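Local coordinates for protein succinyl-CoA ligase (ADP-forming) subunit alpha (Methanosaeta concilii, PDB 6HXI) that belongs to the succinyl-CoA ligase alpha-subunit family, carries an additional citrate synthase-like C-terminal domain, and binds coenzyme A, at residues B[260-265]-B[286-291]. Sequence-based numbering, arbitrary orientation.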
loop_
_atom_site.group_PDB
_atom_site.type_symbol
_atom_site.label_atom_id
_atom_site.label_comp_id
_atom_site.label_asym_id
_atom_site.label_seq_id
_atom_site.Cartn_x
_atom_site.Cartn_y
_atom_site.Cartn_z
ATOM N N THR B 260 50.888 -36.883 26.836
ATOM C CA THR B 260 51.507 -35.606 26.443
ATOM C C THR B 260 51.771 -34.727 27.690
ATOM O O THR B 260 51.128 -34.906 28.725
ATOM C CB THR B 260 50.624 -34.897 25.404
ATOM O OG1 THR B 260 49.460 -34.434 26.062
ATOM C CG2 THR B 260 50.209 -35.808 24.261
ATOM N N GLY B 261 52.693 -33.785 27.570
ATOM C CA GLY B 261 53.058 -32.888 28.663
ATOM C C GLY B 261 54.446 -33.154 29.215
ATOM O O GLY B 261 54.702 -32.874 30.385
ATOM N N THR B 262 55.347 -33.696 28.378
ATOM C CA THR B 262 56.736 -33.991 28.753
ATOM C C THR B 262 57.551 -32.695 28.902
ATOM O O THR B 262 58.629 -32.723 29.477
ATOM C CB THR B 262 57.385 -35.019 27.793
ATOM O OG1 THR B 262 57.551 -34.456 26.488
ATOM C CG2 THR B 262 56.601 -36.335 27.704
ATOM N N CYS B 263 57.018 -31.559 28.385
ATOM C CA CYS B 263 57.623 -30.221 28.450
ATOM C C CYS B 263 57.641 -29.649 29.875
ATOM O O CYS B 263 58.570 -28.921 30.223
ATOM C CB CYS B 263 56.885 -29.281 27.510
ATOM S SG CYS B 263 55.138 -29.055 27.937
ATOM N N SER B 264 56.585 -29.935 30.663
ATOM C CA SER B 264 56.339 -29.440 32.020
ATOM C C SER B 264 57.567 -29.354 32.956
ATOM O O SER B 264 57.772 -28.262 33.492
ATOM C CB SER B 264 55.229 -30.233 32.698
ATOM O OG SER B 264 54.843 -29.635 33.922
ATOM N N PRO B 265 58.399 -30.418 33.187
ATOM C CA PRO B 265 59.544 -30.265 34.116
ATOM C C PRO B 265 60.599 -29.231 33.715
ATOM O O PRO B 265 61.327 -28.747 34.586
ATOM C CB PRO B 265 60.145 -31.672 34.177
ATOM C CG PRO B 265 59.058 -32.578 33.728
ATOM C CD PRO B 265 58.322 -31.806 32.686
ATOM N N THR B 286 52.438 -36.084 36.446
ATOM C CA THR B 286 53.277 -35.726 35.285
ATOM C C THR B 286 53.201 -36.741 34.139
ATOM O O THR B 286 52.916 -37.913 34.370
ATOM C CB THR B 286 54.758 -35.496 35.696
ATOM O OG1 THR B 286 55.353 -36.724 36.125
ATOM C CG2 THR B 286 54.933 -34.409 36.738
ATOM N N ALA B 287 53.517 -36.292 32.915
ATOM C CA ALA B 287 53.544 -37.130 31.719
ATOM C C ALA B 287 54.594 -38.255 31.847
ATOM O O ALA B 287 54.324 -39.389 31.436
ATOM C CB ALA B 287 53.810 -36.285 30.483
ATOM N N GLN B 288 55.758 -37.953 32.454
ATOM C CA GLN B 288 56.845 -38.922 32.666
ATOM C C GLN B 288 56.404 -40.086 33.550
ATOM O O GLN B 288 56.521 -41.234 33.121
ATOM C CB GLN B 288 58.134 -38.247 33.189
ATOM C CG GLN B 288 58.921 -37.472 32.110
ATOM C CD GLN B 288 58.368 -36.090 31.747
ATOM O OE1 GLN B 288 57.338 -35.612 32.273
ATOM N NE2 GLN B 288 59.074 -35.392 30.861
ATOM N N ALA B 289 55.845 -39.797 34.743
ATOM C CA ALA B 289 55.322 -40.800 35.676
ATOM C C ALA B 289 54.225 -41.664 35.026
ATOM O O ALA B 289 54.185 -42.871 35.259
ATOM C CB ALA B 289 54.775 -40.119 36.915
ATOM N N LYS B 290 53.382 -41.060 34.181
ATOM C CA LYS B 290 52.301 -41.749 33.458
ATOM C C LYS B 290 52.806 -42.676 32.340
ATOM O O LYS B 290 52.383 -43.833 32.278
ATOM C CB LYS B 290 51.257 -40.745 32.926
ATOM C CG LYS B 290 50.431 -40.094 34.037
ATOM C CD LYS B 290 49.419 -39.113 33.497
ATOM C CE LYS B 290 48.524 -38.556 34.580
ATOM N NZ LYS B 290 47.370 -37.785 34.021
ATOM N N ASN B 291 53.719 -42.179 31.478
ATOM C CA ASN B 291 54.304 -42.952 30.379
ATOM C C ASN B 291 55.139 -44.110 30.909
ATOM O O ASN B 291 55.109 -45.195 30.327
ATOM C CB ASN B 291 55.120 -42.053 29.433
ATOM C CG ASN B 291 54.276 -41.238 28.474
ATOM O OD1 ASN B 291 53.259 -41.706 27.944
ATOM N ND2 ASN B 291 54.678 -39.995 28.218
HETATM O O HOH W 1 54.939 -33.886 32.830
#
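Gln-288, in the first turn of helix 287-297, clamps the loop 260-265 with a primary amide that serves both the loop backbone and a water. Its CG lies anti to the carbonyl carbon (chi1 -76°), and a bend at chi2 (79°) turns the amide back toward the loop; the side chains of Gln-288 and Thr-262 cross at about a right angle. NE2 donates to Thr-262 O over 3.0 Å, a fairly straight bond that lies in the Gln-288 amide plane and uses a carbonyl lone pair. OE1, 3.0 Å from a water oxygen, accepts from that water, which also donates to Gly-261 O and accepts from Ala-287 N. With both ends engaged, the amide's flip state is defined, and a first-turn N-H of the helix is satisfied through solvent. The Pro-265 ring meets the amide tip to tip, its CG 3.8 Å from Gln-288 OE1. Ala-287 CB points toward the loop and presses on its backbone, 3.4 Å from Gly-261 C. Thr-262 turns CG2 beside its own backbone N, placing it 3.9 Å from Ala-287 CB. Thr-286 is the N-cap: its OG1 accepts a weak bond from Ala-289 N, 3.4 Å away. Asp-288 of a neighbouring citrate lyase chain binds the backbone N of Gly-261 and of Cys-263. In this CoA-ligase family region, the loop leaves strand 255-260, outermost within this chain in its mixed sheet, and packs against the first turn of helix 287-297; Asn-291 OD1 binds Val-259 N of that strand, and Lys-290 forms a salt bridge with Glu-239 of helix 239-247.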